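Local coordinates for protein glucose-6-phosphate dehydrogenase (Trypanosoma cruzi, PDB 5AQ1) that catalyses the NADP-dependent oxidation of glucose 6-phosphate, the entry step of the pentose phosphate pathway, and binds both this sugar phosphate and NADPH, at residues Phe50-Gln55 with Ala441-Ile446; Leu289-Ile294 with Leu451-Asn456. One frame throughout, in Å; residues are numbered along the deposited sequence.

Contact 1 (Phe50-Gln55 with Ala441-Ile446); sequences FPALFQ and AYESLI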
loop_
_atom_site.group_PDB
_atom_site.type_symbol
_atom_site.label_atom_id
_atom_site.label_comp_id
_atom_site.label_asym_id
_atom_site.label_seq_id
_atom_site.Cartn_x
_atom_site.Cartn_y
_atom_site.Cartn_z
ATOM N N PHE B 50 -11.134 -4.098 -47.385
ATOM C CA PHE B 50 -10.214 -3.922 -48.513
ATOM C C PHE B 50 -9.197 -2.795 -48.290
ATOM O O PHE B 50 -8.024 -2.961 -48.628
ATOM C CB PHE B 50 -10.979 -3.713 -49.832
ATOM C CG PHE B 50 -11.614 -4.965 -50.372
ATOM C CD1 PHE B 50 -10.830 -6.022 -50.813
ATOM C CD2 PHE B 50 -12.999 -5.085 -50.450
ATOM C CE1 PHE B 50 -11.412 -7.179 -51.307
ATOM C CE2 PHE B 50 -13.586 -6.237 -50.949
ATOM C CZ PHE B 50 -12.791 -7.288 -51.376
ATOM N N PRO B 51 -9.637 -1.647 -47.729
ATOM C CA PRO B 51 -8.683 -0.581 -47.390
ATOM C C PRO B 51 -7.606 -0.999 -46.390
ATOM O O PRO B 51 -6.451 -0.600 -46.532
ATOM C CB PRO B 51 -9.576 0.510 -46.793
ATOM C CG PRO B 51 -10.887 0.310 -47.457
ATOM C CD PRO B 51 -11.030 -1.178 -47.606
ATOM N N ALA B 52 -7.985 -1.787 -45.388
ATOM C CA ALA B 52 -7.021 -2.311 -44.416
ATOM C C ALA B 52 -6.007 -3.229 -45.098
ATOM O O ALA B 52 -4.804 -3.128 -44.854
ATOM C CB ALA B 52 -7.740 -3.050 -43.294
ATOM N N LEU B 53 -6.506 -4.116 -45.954
ATOM C CA LEU B 53 -5.650 -5.014 -46.725
ATOM C C LEU B 53 -4.686 -4.239 -47.624
ATOM O O LEU B 53 -3.534 -4.637 -47.783
ATOM C CB LEU B 53 -6.499 -5.980 -47.564
ATOM C CG LEU B 53 -7.302 -7.040 -46.797
ATOM C CD1 LEU B 53 -8.350 -7.685 -47.690
ATOM C CD2 LEU B 53 -6.384 -8.098 -46.206
ATOM N N PHE B 54 -5.161 -3.139 -48.208
ATOM C CA PHE B 54 -4.306 -2.269 -49.024
ATOM C C PHE B 54 -3.138 -1.727 -48.204
ATOM O O PHE B 54 -1.989 -1.777 -48.644
ATOM C CB PHE B 54 -5.113 -1.112 -49.622
ATOM C CG PHE B 54 -4.275 -0.084 -50.334
ATOM C CD1 PHE B 54 -3.536 -0.426 -51.458
ATOM C CD2 PHE B 54 -4.231 1.229 -49.887
ATOM C CE1 PHE B 54 -2.767 0.516 -52.121
ATOM C CE2 PHE B 54 -3.462 2.180 -50.547
ATOM C CZ PHE B 54 -2.729 1.822 -51.665
ATOM N N GLN B 55 -3.438 -1.221 -47.010
ATOM C CA GLN B 55 -2.404 -0.692 -46.121
ATOM C C GLN B 55 -1.404 -1.769 -45.711
ATOM O O GLN B 55 -0.202 -1.509 -45.650
ATOM C CB GLN B 55 -3.026 -0.061 -44.869
ATOM C CG GLN B 55 -3.850 1.194 -45.127
ATOM C CD GLN B 55 -3.059 2.284 -45.820
ATOM O OE1 GLN B 55 -1.864 2.445 -45.577
ATOM N NE2 GLN B 55 -3.717 3.034 -46.697
ATOM N N ALA B 441 -8.211 0.412 -37.071
ATOM C CA ALA B 441 -8.279 -0.783 -36.229
ATOM C C ALA B 441 -8.113 -2.098 -37.002
ATOM O O ALA B 441 -7.413 -3.004 -36.559
ATOM C CB ALA B 441 -9.591 -0.799 -35.466
ATOM N N TYR B 442 -8.757 -2.194 -38.158
ATOM C CA TYR B 442 -8.776 -3.438 -38.919
ATOM C C TYR B 442 -7.427 -3.830 -39.545
ATOM O O TYR B 442 -7.251 -4.980 -39.945
ATOM C CB TYR B 442 -9.872 -3.383 -39.984
ATOM C CG TYR B 442 -11.264 -3.585 -39.425
ATOM C CD1 TYR B 442 -11.719 -4.856 -39.093
ATOM C CD2 TYR B 442 -12.131 -2.510 -39.237
ATOM C CE1 TYR B 442 -12.992 -5.056 -38.586
ATOM C CE2 TYR B 442 -13.411 -2.700 -38.729
ATOM C CZ TYR B 442 -13.837 -3.977 -38.405
ATOM O OH TYR B 442 -15.105 -4.186 -37.900
ATOM N N GLU B 443 -6.482 -2.897 -39.634
ATOM C CA GLU B 443 -5.136 -3.236 -40.105
ATOM C C GLU B 443 -4.424 -4.097 -39.069
ATOM O O GLU B 443 -3.881 -5.151 -39.394
ATOM C CB GLU B 443 -4.299 -1.980 -40.381
ATOM C CG GLU B 443 -4.798 -1.115 -41.527
ATOM C CD GLU B 443 -4.022 0.183 -41.655
ATOM O OE1 GLU B 443 -2.772 0.126 -41.714
ATOM O OE2 GLU B 443 -4.664 1.259 -41.693
ATOM N N SER B 444 -4.428 -3.632 -37.824
ATOM C CA SER B 444 -3.805 -4.359 -36.718
ATOM C C SER B 444 -4.392 -5.765 -36.574
ATOM O O SER B 444 -3.659 -6.749 -36.460
ATOM C CB SER B 444 -4.000 -3.593 -35.404
ATOM O OG SER B 444 -3.756 -2.200 -35.569
ATOM N N LEU B 445 -5.720 -5.849 -36.606
ATOM C CA LEU B 445 -6.431 -7.092 -36.305
ATOM C C LEU B 445 -6.237 -8.159 -37.377
ATOM O O LEU B 445 -5.904 -9.300 -37.062
ATOM C CB LEU B 445 -7.922 -6.816 -36.073
ATOM C CG LEU B 445 -8.211 -5.913 -34.865
ATOM C CD1 LEU B 445 -9.664 -5.483 -34.846
ATOM C CD2 LEU B 445 -7.852 -6.605 -33.560
ATOM N N ILE B 446 -6.424 -7.783 -38.639
ATOM C CA ILE B 446 -6.185 -8.702 -39.755
ATOM C C ILE B 446 -4.744 -9.219 -39.712
ATOM O O ILE B 446 -4.503 -10.414 -39.899
ATOM C CB ILE B 446 -6.493 -8.037 -41.117
ATOM C CG1 ILE B 446 -8.004 -7.843 -41.273
ATOM C CG2 ILE B 446 -5.965 -8.880 -42.273
ATOM C CD1 ILE B 446 -8.408 -6.996 -42.460
#
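Ala-52 brings helix 43-58 up against helix 441-451, its methyl group aimed at the backbone between Tyr-442 and Glu-443. CB of Ala-52 lies 3.8 Å from the carbonyl carbon of Tyr-442 and 4.0 Å from Tyr-442 CB. With this small side chain at the crossing, the axes of the two short segments approach to 8.5 Å, at a signed crossing angle of -67°. CD1 of Ile-446 reaches the same methyl from one turn further along the second helix, while CG of Glu-443 rests 3.8 Å from Ala-52 CA. Leu-53 starts out facing away, but its CD2 returns to meet CG2 of Ile-446 at 4.0 Å, the two side chains crossing at about a right angle. At Gln-55 the partner is again Glu-443, whose chain, extended beyond CG (chi2 174°), lays the carboxylate against the glutamine methylenes; CB of Gln-55 is 3.4 Å from Glu-443 CD. The carboxylate is held from its own side, OE2 accepting a hydrogen bond from the backbone N of Asp-440. Gln-55 bends at chi2, and its amide turns off to weak hydrogen bonds with Arg-97 and the carbonyl of Thr-92. Helix 43-58 is the first helix of the Rossmann-type coenzyme domain, following strand 33-38, so the crossing joins that domain to the C-terminal one. Strand 33-38 backs Leu-53 through Ile-35, strand 143-148 offers Tyr-147 to Tyr-442 and Ile-446, and Leu-417 of a second subunit packs on Glu-443.

Contact 2 (Leu289-Ile294 with Leu451-Asn456); sequences LSAEDI and LGNSTN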
loop_
_atom_site.group_PDB
_atom_site.type_symbol
_atom_site.label_atom_id
_atom_site.label_comp_id
_atom_site.label_asym_id
_atom_site.label_seq_id
_atom_site.Cartn_x
_atom_site.Cartn_y
_atom_site.Cartn_z
ATOM N N LEU B 289 2.543 -12.841 -21.398
ATOM C CA LEU B 289 1.945 -12.060 -22.477
ATOM C C LEU B 289 1.425 -12.930 -23.619
ATOM O O LEU B 289 1.037 -12.406 -24.660
ATOM C CB LEU B 289 2.946 -11.037 -23.011
ATOM C CG LEU B 289 3.297 -9.925 -22.021
ATOM C CD1 LEU B 289 4.486 -9.128 -22.530
ATOM C CD2 LEU B 289 2.104 -9.013 -21.752
ATOM N N SER B 290 1.389 -14.247 -23.423
ATOM C CA SER B 290 0.779 -15.142 -24.406
ATOM C C SER B 290 -0.730 -14.905 -24.442
ATOM O O SER B 290 -1.335 -14.503 -23.446
ATOM C CB SER B 290 1.087 -16.609 -24.091
ATOM O OG SER B 290 0.319 -17.068 -22.995
ATOM N N ALA B 291 -1.332 -15.170 -25.594
ATOM C CA ALA B 291 -2.723 -14.802 -25.849
ATOM C C ALA B 291 -3.711 -15.354 -24.823
ATOM O O ALA B 291 -4.591 -14.633 -24.349
ATOM C CB ALA B 291 -3.123 -15.254 -27.243
ATOM N N GLU B 292 -3.567 -16.633 -24.493
ATOM C CA GLU B 292 -4.508 -17.294 -23.594
ATOM C C GLU B 292 -4.333 -16.870 -22.141
ATOM O O GLU B 292 -5.308 -16.861 -21.387
ATOM C CB GLU B 292 -4.427 -18.823 -23.736
ATOM C CG GLU B 292 -5.591 -19.450 -24.503
ATOM C CD GLU B 292 -6.019 -18.655 -25.726
ATOM O OE1 GLU B 292 -5.294 -18.680 -26.742
ATOM O OE2 GLU B 292 -7.081 -18.000 -25.668
ATOM N N ASP B 293 -3.112 -16.522 -21.744
ATOM C CA ASP B 293 -2.892 -15.976 -20.407
ATOM C C ASP B 293 -3.588 -14.624 -20.244
ATOM O O ASP B 293 -4.131 -14.329 -19.179
ATOM C CB ASP B 293 -1.397 -15.852 -20.095
ATOM C CG ASP B 293 -0.777 -17.167 -19.654
ATOM O OD1 ASP B 293 -1.524 -18.079 -19.254
ATOM O OD2 ASP B 293 0.465 -17.289 -19.689
ATOM N N ILE B 294 -3.578 -13.814 -21.300
ATOM C CA ILE B 294 -4.247 -12.510 -21.280
ATOM C C ILE B 294 -5.771 -12.672 -21.316
ATOM O O ILE B 294 -6.485 -12.059 -20.527
ATOM C CB ILE B 294 -3.768 -11.608 -22.436
ATOM C CG1 ILE B 294 -2.306 -11.202 -22.204
ATOM C CG2 ILE B 294 -4.636 -10.364 -22.544
ATOM C CD1 ILE B 294 -1.617 -10.604 -23.414
ATOM N N LEU B 451 -0.919 -13.673 -38.243
ATOM C CA LEU B 451 0.162 -14.168 -37.393
ATOM C C LEU B 451 -0.299 -15.285 -36.456
ATOM O O LEU B 451 0.525 -16.013 -35.912
ATOM C CB LEU B 451 0.782 -13.026 -36.581
ATOM C CG LEU B 451 1.565 -11.973 -37.376
ATOM C CD1 LEU B 451 2.038 -10.864 -36.444
ATOM C CD2 LEU B 451 2.739 -12.583 -38.134
ATOM N N GLY B 452 -1.609 -15.414 -36.257
ATOM C CA GLY B 452 -2.162 -16.470 -35.414
ATOM C C GLY B 452 -2.243 -16.093 -33.946
ATOM O O GLY B 452 -2.418 -16.965 -33.095
ATOM N N ASN B 453 -2.136 -14.794 -33.658
ATOM C CA ASN B 453 -2.221 -14.269 -32.305
ATOM C C ASN B 453 -3.664 -13.909 -31.957
ATOM O O ASN B 453 -4.224 -12.954 -32.498
ATOM C CB ASN B 453 -1.322 -13.039 -32.164
ATOM C CG ASN B 453 -1.348 -12.440 -30.770
ATOM O OD1 ASN B 453 -1.990 -12.966 -29.862
ATOM N ND2 ASN B 453 -0.645 -11.329 -30.597
ATOM N N SER B 454 -4.248 -14.665 -31.030
ATOM C CA SER B 454 -5.652 -14.494 -30.644
ATOM C C SER B 454 -5.892 -13.470 -29.535
ATOM O O SER B 454 -7.026 -13.300 -29.102
ATOM C CB SER B 454 -6.236 -15.838 -30.211
ATOM O OG SER B 454 -6.188 -16.771 -31.269
ATOM N N THR B 455 -4.840 -12.791 -29.082
ATOM C CA THR B 455 -4.931 -11.870 -27.942
ATOM C C THR B 455 -6.117 -10.910 -28.038
ATOM O O THR B 455 -6.892 -10.780 -27.088
ATOM C CB THR B 455 -3.638 -11.041 -27.790
ATOM O OG1 THR B 455 -2.531 -11.919 -27.560
ATOM C CG2 THR B 455 -3.743 -10.057 -26.633
ATOM N N ASN B 456 -6.256 -10.259 -29.189
ATOM C CA ASN B 456 -7.250 -9.198 -29.377
ATOM C C ASN B 456 -8.495 -9.661 -30.127
ATOM O O ASN B 456 -9.018 -8.944 -30.981
ATOM C CB ASN B 456 -6.600 -8.010 -30.090
ATOM C CG ASN B 456 -5.527 -7.349 -29.248
ATOM O OD1 ASN B 456 -5.728 -7.105 -28.060
ATOM N ND2 ASN B 456 -4.384 -7.050 -29.856
#
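The backbones come closest at Ala-291 and Thr-455, 4.2 Å apart at their CA atoms, where the first turn of helix 291-302 meets the loop between helices 441-451 and 460-479. The methyl of Ala-291 points into this loop and sits against its polar edge: CB is 3.4 Å from Thr-455 OG1 and 3.7 Å from Asn-453 OD1. CB of Ser-454 lies 4.3 Å from Ala-291 CB. With OG1 beside the backbone N (chi1 -61°), Thr-455 turns its hydroxyl to Ala-291 and its CG2 to the end of Ile-294, 3.9 Å from Ile-294 CD1, the two side chains meeting at a slant. What the alanine packs on is an Asx turn, in which Asn-453 OD1 accepts from the backbone N of Thr-455 at 3.0 Å, the donor standing well above the carbonyl plane. Thr-455 OG1 donates to Asn-453 OD1 at 2.6 Å, in the carbonyl plane and on a lone pair. Two donors from Thr-455 thus grip one amide oxygen. The hydroxyl proton is spent within the loop although OG1 itself faces Ala-291, leaving that meeting to plain packing. Just before the turn, Gly-452, with positive phi, closes a Schellman motif that ends helix 441-451. Ser-290 occupies the N-cap position of the opposing helix. Beside the contact, Glu-292 salt-bridges Arg-295 of its own helix and also Arg-459, which lies beyond Asn-456 in the loop.

In the fold
Helix 441-451 ties the two contacts together: its first turns supply 441-446 to contact 1, and its end and the loop that follows supply 451-456 to contact 2. The contacts lie about 19 Å apart, centre to centre, yet they touch where CD2 of Leu-445 packs 3.7 Å from the backbone O of Asn-456. Contact 1 is buried and close to the ligands; the side chain of Tyr-442 comes within about 5 Å of the bound NADPH and about 6 Å of glucose 6-phosphate, its ring nearly parallel to that of His-211 from the sugar-phosphate pocket. Contact 2 lies at the surface and both its segments belong to the C-terminal domain, whereas contact 1 joins the coenzyme domain to it.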